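Local coordinates for malate dehydrogenase (Aeropyrum pernix, PDB 2D4A), which catalyses the reversible NAD(P)-dependent oxidation of (S)-malate to oxaloacetate as a homotetramer, and can also oxidise tartrate, at residues Thr116-Asp120 and Gly170-Gln174; Tyr254-Ile259 and Phe288-Val292. One frame throughout, in Å; residues are numbered along the deposited sequence.

Interaction 1: residues Thr116-Asp120 and Gly170-Gln174; sequences TNPVD and GMHGQ
This contact joins the Rossmann-type NAD-binding domain of the LDH/MDH fold to the C-terminal domain at the probable active site: strand 111-114 runs through a short loop into helix 119-130 and meets the loop after strand 164-169. By similarity His172 is the proton acceptor, Asn117 contacts both substrate and NADP, and Thr116 contacts NADP. Build Thr116 and Asn117 extended, then a cis peptide before Pro118, the N-cap residue; Val119 and Asp120 begin the helix. The 170-174 loop is irregular: at the phi 108°, psi -108° of Gly170 a CB would jam against the preceding carbonyl O, which explains the glycine; Met171 is extended, and His172 (-86°/78°) centres an inverse gamma turn. The closest CA pairs are Asp120-Met171 at 6.6 Å and Val119-His172 at 6.8 Å.

Asp120, with chi1 m, makes the firmest link: the backbone N of His172 donates to its OD1 at 2.8 Å, while Ser247 OG is bonded to OD2, so both carboxylate oxygens have partners. Asn117, also m, forms an Asx turn, its OD1 accepting from Val119 N at 3.2 Å. Near the imidazole plane, Asn117 OD1 also accepts a weak hydrogen bond from His172 ND1 at 3.4 Å, though this oxygen's place is less sure. The carbonyl O of Asn117 is bonded to Asn92 ND2 of helix 86-106. With chi1 t, His172 has its side chain about 5 Å from that of Arg148, probably substrate-binding. Two carbons pack against polar atoms: Val119 CG2 lies 3.7 Å from His172 ND1, and Met171 CB 3.3 Å from Asp120 OD1.

Interaction 2: residues Tyr254-Ile259 and Phe288-Val292; sequences YGYNDI and FDEAV
An aromatic cluster of Tyr254, Tyr256 and Phe288 fastens the loop between antiparallel strands 242-251 and 260-268 of the C-terminal domain to helix 282-300. The loop enters through a G1 beta bulge, in which Gly255 and Tyr256 both face Gly252. Tyr254 and Gly255 have positive phi (52° and 69°), Tyr256 and Asn257 are extended, and the chain turns a corner at Asp258 and Ile259. Residues 288-292 are regular helix, with Val292 N bonded to Phe288 O at 2.9 Å. The loop runs alongside the helix so that Tyr254 comes opposite Phe288 (CA-CA 8.9 Å) and Ile259 opposite Val292 (7.4 Å).

Phe288 and Val292, one helical turn apart and both chi1 t, point toward the loop; Tyr254 and Tyr256, both m, point back at them. The Tyr254 and Phe288 rings make an offset stack, centroids 4.9 Å apart and planes at 25°, with Tyr254 CB 3.7 Å from Phe288 CE2. Tyr256 presents CD2 near the plane of the Phe288 ring, 3.4 Å from CE2; these two rings are oblique, at 45°. Val292 CG2 sits over a face of Tyr256, 4.0 Å from the ring centroid and 7° off its normal, a CH-pi contact. Ile259 CG1 completes the row, 3.9 Å from Val292 CG1.

Tyr254 OH is hydrogen-bonded to Ile276 O and Leu278 N, between strand 271-275 and helix 282-300. Between loop and helix, then, the secure attraction is dispersion and pi contact, with the polar end of Tyr254 satisfied elsewhere in the domain.

Interactions 1 and 2 lie in series along the chain, with centres 14 Å apart, and they touch directly through helix 282-300. One side of that helix receives the 254-259 loop; Ala291, out of reach of that loop, meets the loop 170-174 instead, its CB 3.4 Å from Gly170 CA and its O 3.5 Å from Met171 CG. Phe288 CD1 also comes within 4.2 Å of Gly170 N. Strand 260-268 touches both contacts: Phe288 packs on Ala261 and His172 on Glu262. Interaction 1 includes the probable proton acceptor, His172, whereas interaction 2 holds no residue known or thought to bind substrate or cofactor; the side chains of Phe288 and His172 are about 12 Å apart.

Interaction 1: residues Thr116-Asp120 and Gly170-Gln174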
ATOM      1  N   THR B 116      -0.071 -25.871  -8.502  1.00 30.06           N
ATOM      2  CA  THR B 116       0.598 -27.008  -9.111  1.00 31.20           C
ATOM      3  C   THR B 116       0.075 -27.350 -10.503  1.00 32.69           C
ATOM      4  O   THR B 116      -1.138 -27.372 -10.732  1.00 32.78           O
ATOM      5  CB  THR B 116       0.484 -28.263  -8.219  1.00 32.67           C
ATOM      6  OG1 THR B 116       0.694 -27.902  -6.849  1.00 31.63           O
ATOM      7  CG2 THR B 116       1.530 -29.298  -8.620  1.00 33.91           C
ATOM      8  N   ASN B 117       0.999 -27.629 -11.425  1.00 32.68           N
ATOM      9  CA  ASN B 117       0.662 -27.967 -12.814  1.00 32.41           C
ATOM     10  C   ASN B 117       0.877 -29.443 -13.145  1.00 32.82           C
ATOM     11  O   ASN B 117       1.778 -30.081 -12.607  1.00 33.82           O
ATOM     12  CB  ASN B 117       1.481 -27.106 -13.775  1.00 31.91           C
ATOM     13  CG  ASN B 117       0.900 -25.728 -13.956  1.00 32.44           C
ATOM     14  OD1 ASN B 117      -0.268 -25.583 -14.298  1.00 35.54           O
ATOM     15  ND2 ASN B 117       1.711 -24.706 -13.740  1.00 30.78           N
ATOM     16  N   PRO B 118       0.052 -30.010 -14.045  1.00 32.29           N
ATOM     17  CA  PRO B 118      -1.073 -29.369 -14.743  1.00 31.40           C
ATOM     18  C   PRO B 118      -2.242 -29.024 -13.810  1.00 30.78           C
ATOM     19  O   PRO B 118      -2.945 -29.917 -13.339  1.00 30.58           O
ATOM     20  CB  PRO B 118      -1.469 -30.421 -15.791  1.00 30.74           C
ATOM     21  CG  PRO B 118      -0.200 -31.140 -16.048  1.00 30.47           C
ATOM     22  CD  PRO B 118       0.362 -31.311 -14.656  1.00 31.13           C
ATOM     23  N   VAL B 119      -2.465 -27.734 -13.571  1.00 30.51           N
ATOM     24  CA  VAL B 119      -3.524 -27.279 -12.665  1.00 31.44           C
ATOM     25  C   VAL B 119      -4.878 -27.975 -12.797  1.00 30.69           C
ATOM     26  O   VAL B 119      -5.458 -28.427 -11.808  1.00 29.41           O
ATOM     27  CB  VAL B 119      -3.778 -25.756 -12.797  1.00 31.89           C
ATOM     28  CG1 VAL B 119      -4.537 -25.250 -11.579  1.00 31.93           C
ATOM     29  CG2 VAL B 119      -2.473 -25.017 -12.918  1.00 31.74           C
ATOM     30  N   ASP B 120      -5.386 -28.052 -14.018  1.00 31.62           N
ATOM     31  CA  ASP B 120      -6.677 -28.680 -14.274  1.00 31.64           C
ATOM     32  C   ASP B 120      -6.736 -30.105 -13.740  1.00 30.40           C
ATOM     33  O   ASP B 120      -7.659 -30.463 -13.003  1.00 30.42           O
ATOM     34  CB  ASP B 120      -6.955 -28.635 -15.772  1.00 33.37           C
ATOM     35  CG  ASP B 120      -6.907 -27.222 -16.308  1.00 35.06           C
ATOM     36  OD1 ASP B 120      -6.007 -26.914 -17.119  1.00 35.99           O
ATOM     37  OD2 ASP B 120      -7.770 -26.419 -15.893  1.00 34.32           O
ATOM     38  N   GLY B 170     -11.060 -22.170 -21.406  1.00 30.68           N
ATOM     39  CA  GLY B 170     -10.511 -23.461 -21.754  1.00 30.67           C
ATOM     40  C   GLY B 170      -9.864 -24.212 -20.619  1.00 30.49           C
ATOM     41  O   GLY B 170     -10.540 -24.737 -19.737  1.00 30.79           O
ATOM     42  N   MET B 171      -8.541 -24.283 -20.671  1.00 30.75           N
ATOM     43  CA  MET B 171      -7.758 -24.955 -19.653  1.00 29.03           C
ATOM     44  C   MET B 171      -6.388 -24.318 -19.668  1.00 28.71           C
ATOM     45  O   MET B 171      -6.065 -23.562 -20.582  1.00 29.34           O
ATOM     46  CB  MET B 171      -7.706 -26.464 -19.929  1.00 30.28           C
ATOM     47  CG  MET B 171      -7.391 -26.886 -21.365  1.00 29.01           C
ATOM     48  SD  MET B 171      -5.636 -27.229 -21.616  1.00 32.49           S
ATOM     49  CE  MET B 171      -5.164 -25.722 -22.284  1.00 32.62           C
ATOM     50  N   HIS B 172      -5.588 -24.608 -18.652  1.00 29.01           N
ATOM     51  CA  HIS B 172      -4.264 -24.018 -18.535  1.00 28.42           C
ATOM     52  C   HIS B 172      -3.180 -24.767 -19.297  1.00 29.06           C
ATOM     53  O   HIS B 172      -2.380 -25.495 -18.709  1.00 28.94           O
ATOM     54  CB  HIS B 172      -3.880 -23.925 -17.060  1.00 28.27           C
ATOM     55  CG  HIS B 172      -2.902 -22.835 -16.764  1.00 29.36           C
ATOM     56  ND1 HIS B 172      -1.810 -23.016 -15.946  1.00 29.65           N
ATOM     57  CD2 HIS B 172      -2.857 -21.547 -17.178  1.00 30.28           C
ATOM     58  CE1 HIS B 172      -1.129 -21.886 -15.871  1.00 31.98           C
ATOM     59  NE2 HIS B 172      -1.745 -20.979 -16.610  1.00 31.64           N
ATOM     60  N   GLY B 173      -3.145 -24.573 -20.610  1.00 30.62           N
ATOM     61  CA  GLY B 173      -2.143 -25.237 -21.420  1.00 31.85           C
ATOM     62  C   GLY B 173      -2.338 -24.946 -22.891  1.00 33.12           C
ATOM     63  O   GLY B 173      -2.917 -23.924 -23.258  1.00 32.59           O
ATOM     64  N   GLN B 174      -1.864 -25.862 -23.727  1.00 36.45           N
ATOM     65  CA  GLN B 174      -1.960 -25.744 -25.180  1.00 38.88           C
ATOM     66  C   GLN B 174      -3.335 -25.287 -25.705  1.00 38.19           C
ATOM     67  O   GLN B 174      -3.410 -24.421 -26.572  1.00 38.26           O
ATOM     68  CB  GLN B 174      -1.568 -27.087 -25.826  1.00 41.95           C
ATOM     69  CG  GLN B 174      -1.968 -28.320 -24.995  1.00 48.37           C
ATOM     70  CD  GLN B 174      -2.074 -29.623 -25.808  1.00 51.37           C
ATOM     71  OE1 GLN B 174      -1.121 -30.043 -26.476  1.00 52.60           O
ATOM     72  NE2 GLN B 174      -3.237 -30.272 -25.732  1.00 50.22           N
TER

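Interaction 2: residues Tyr254-Ile259 and Phe288-Val292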
ATOM      1  N   TYR B 254     -21.680 -24.357 -18.903  1.00 30.06           N
ATOM      2  CA  TYR B 254     -21.190 -24.556 -20.258  1.00 30.65           C
ATOM      3  C   TYR B 254     -21.622 -25.923 -20.774  1.00 31.22           C
ATOM      4  O   TYR B 254     -21.088 -26.419 -21.760  1.00 34.28           O
ATOM      5  CB  TYR B 254     -19.663 -24.415 -20.318  1.00 29.62           C
ATOM      6  CG  TYR B 254     -19.201 -22.995 -20.100  1.00 29.53           C
ATOM      7  CD1 TYR B 254     -19.110 -22.461 -18.818  1.00 30.20           C
ATOM      8  CD2 TYR B 254     -18.926 -22.161 -21.183  1.00 30.32           C
ATOM      9  CE1 TYR B 254     -18.762 -21.131 -18.615  1.00 30.09           C
ATOM     10  CE2 TYR B 254     -18.578 -20.829 -20.997  1.00 30.85           C
ATOM     11  CZ  TYR B 254     -18.500 -20.320 -19.706  1.00 31.45           C
ATOM     12  OH  TYR B 254     -18.178 -18.998 -19.506  1.00 31.61           O
ATOM     13  N   GLY B 255     -22.677 -26.798 -20.223  1.00 30.90           N
ATOM     14  CA  GLY B 255     -23.193 -28.095 -20.627  1.00 31.69           C
ATOM     15  C   GLY B 255     -22.253 -29.269 -20.440  1.00 32.67           C
ATOM     16  O   GLY B 255     -22.376 -30.279 -21.136  1.00 32.61           O
ATOM     17  N   TYR B 256     -21.353 -29.085 -19.580  1.00 33.52           N
ATOM     18  CA  TYR B 256     -20.366 -30.129 -19.255  1.00 33.87           C
ATOM     19  C   TYR B 256     -20.471 -30.453 -17.780  1.00 33.62           C
ATOM     20  O   TYR B 256     -20.839 -29.560 -16.993  1.00 33.93           O
ATOM     21  CB  TYR B 256     -18.955 -29.630 -19.598  1.00 33.82           C
ATOM     22  CG  TYR B 256     -18.725 -29.502 -21.093  1.00 35.20           C
ATOM     23  CD1 TYR B 256     -18.439 -30.676 -21.823  1.00 34.59           C
ATOM     24  CD2 TYR B 256     -18.666 -28.288 -21.732  1.00 35.84           C
ATOM     25  CE1 TYR B 256     -18.254 -30.581 -23.200  1.00 36.25           C
ATOM     26  CE2 TYR B 256     -18.423 -28.210 -23.082  1.00 36.47           C
ATOM     27  CZ  TYR B 256     -18.275 -29.340 -23.827  1.00 37.69           C
ATOM     28  OH  TYR B 256     -17.994 -29.284 -25.173  1.00 39.07           O
ATOM     29  N   ASN B 257     -19.875 -31.547 -17.365  1.00 35.22           N
ATOM     30  CA  ASN B 257     -19.887 -31.919 -15.945  1.00 38.13           C
ATOM     31  C   ASN B 257     -18.882 -33.013 -15.701  1.00 37.25           C
ATOM     32  O   ASN B 257     -18.465 -33.716 -16.628  1.00 37.93           O
ATOM     33  CB  ASN B 257     -21.272 -32.231 -15.429  1.00 41.65           C
ATOM     34  CG  ASN B 257     -21.988 -33.387 -16.064  1.00 45.49           C
ATOM     35  OD1 ASN B 257     -22.577 -33.325 -17.134  1.00 49.67           O
ATOM     36  ND2 ASN B 257     -21.885 -34.553 -15.411  1.00 47.09           N
ATOM     37  N   ASP B 258     -18.664 -33.328 -14.494  1.00 38.03           N
ATOM     38  CA  ASP B 258     -17.657 -34.395 -14.275  1.00 39.51           C
ATOM     39  C   ASP B 258     -16.488 -34.145 -15.173  1.00 37.89           C
ATOM     40  O   ASP B 258     -15.709 -34.905 -15.681  1.00 37.87           O
ATOM     41  CB  ASP B 258     -18.258 -35.775 -14.348  1.00 43.18           C
ATOM     42  CG  ASP B 258     -17.260 -36.839 -13.882  1.00 49.43           C
ATOM     43  OD1 ASP B 258     -16.886 -36.827 -12.671  1.00 50.34           O
ATOM     44  OD2 ASP B 258     -16.876 -37.718 -14.660  1.00 50.90           O
ATOM     45  N   ILE B 259     -15.835 -32.832 -14.972  1.00 36.07           N
ATOM     46  CA  ILE B 259     -14.568 -32.385 -15.626  1.00 34.49           C
ATOM     47  C   ILE B 259     -14.161 -31.009 -15.098  1.00 33.82           C
ATOM     48  O   ILE B 259     -14.981 -30.299 -14.521  1.00 32.98           O
ATOM     49  CB  ILE B 259     -14.742 -32.351 -17.172  1.00 33.79           C
ATOM     50  CG1 ILE B 259     -13.364 -32.211 -17.837  1.00 33.94           C
ATOM     51  CG2 ILE B 259     -15.669 -31.215 -17.582  1.00 34.62           C
ATOM     52  CD1 ILE B 259     -12.345 -33.290 -17.404  1.00 31.71           C
ATOM     53  N   PHE B 288     -13.852 -24.422 -26.949  1.00 37.07           N
ATOM     54  CA  PHE B 288     -14.041 -24.778 -25.549  1.00 36.45           C
ATOM     55  C   PHE B 288     -14.142 -26.296 -25.434  1.00 37.59           C
ATOM     56  O   PHE B 288     -13.582 -26.917 -24.526  1.00 37.33           O
ATOM     57  CB  PHE B 288     -15.324 -24.148 -25.005  1.00 35.21           C
ATOM     58  CG  PHE B 288     -15.529 -24.385 -23.542  1.00 31.74           C
ATOM     59  CD1 PHE B 288     -14.850 -23.619 -22.606  1.00 32.07           C
ATOM     60  CD2 PHE B 288     -16.342 -25.422 -23.101  1.00 31.57           C
ATOM     61  CE1 PHE B 288     -14.976 -23.887 -21.250  1.00 32.46           C
ATOM     62  CE2 PHE B 288     -16.476 -25.699 -21.752  1.00 30.76           C
ATOM     63  CZ  PHE B 288     -15.791 -24.934 -20.825  1.00 32.34           C
ATOM     64  N   ASP B 289     -14.883 -26.878 -26.368  1.00 39.01           N
ATOM     65  CA  ASP B 289     -15.103 -28.312 -26.427  1.00 38.70           C
ATOM     66  C   ASP B 289     -13.770 -29.043 -26.550  1.00 38.09           C
ATOM     67  O   ASP B 289     -13.573 -30.116 -25.975  1.00 36.74           O
ATOM     68  CB  ASP B 289     -16.002 -28.619 -27.618  1.00 39.47           C
ATOM     69  CG  ASP B 289     -16.393 -30.060 -27.692  1.00 42.35           C
ATOM     70  OD1 ASP B 289     -16.890 -30.596 -26.676  1.00 44.11           O
ATOM     71  OD2 ASP B 289     -16.213 -30.665 -28.773  1.00 45.22           O
ATOM     72  N   GLU B 290     -12.855 -28.449 -27.304  1.00 38.89           N
ATOM     73  CA  GLU B 290     -11.542 -29.037 -27.489  1.00 40.05           C
ATOM     74  C   GLU B 290     -10.730 -28.909 -26.209  1.00 39.98           C
ATOM     75  O   GLU B 290      -9.985 -29.817 -25.844  1.00 40.50           O
ATOM     76  CB  GLU B 290     -10.836 -28.369 -28.670  1.00 40.48           C
ATOM     77  CG  GLU B 290     -11.260 -28.963 -30.008  1.00 43.74           C
ATOM     78  CD  GLU B 290     -10.805 -28.151 -31.196  1.00 45.58           C
ATOM     79  OE1 GLU B 290      -9.696 -27.583 -31.144  1.00 48.06           O
ATOM     80  OE2 GLU B 290     -11.551 -28.097 -32.195  1.00 45.70           O
ATOM     81  N   ALA B 291     -10.889 -27.787 -25.517  1.00 40.22           N
ATOM     82  CA  ALA B 291     -10.176 -27.575 -24.263  1.00 39.54           C
ATOM     83  C   ALA B 291     -10.600 -28.639 -23.256  1.00 39.11           C
ATOM     84  O   ALA B 291      -9.774 -29.163 -22.519  1.00 39.51           O
ATOM     85  CB  ALA B 291     -10.486 -26.193 -23.717  1.00 40.00           C
ATOM     86  N   VAL B 292     -11.894 -28.948 -23.228  1.00 39.53           N
ATOM     87  CA  VAL B 292     -12.421 -29.948 -22.303  1.00 39.47           C
ATOM     88  C   VAL B 292     -11.871 -31.334 -22.590  1.00 38.59           C
ATOM     89  O   VAL B 292     -11.761 -32.157 -21.685  1.00 38.38           O
ATOM     90  CB  VAL B 292     -13.960 -30.038 -22.374  1.00 40.28           C
ATOM     91  CG1 VAL B 292     -14.458 -31.108 -21.414  1.00 40.23           C
ATOM     92  CG2 VAL B 292     -14.585 -28.693 -22.045  1.00 40.68           C
TER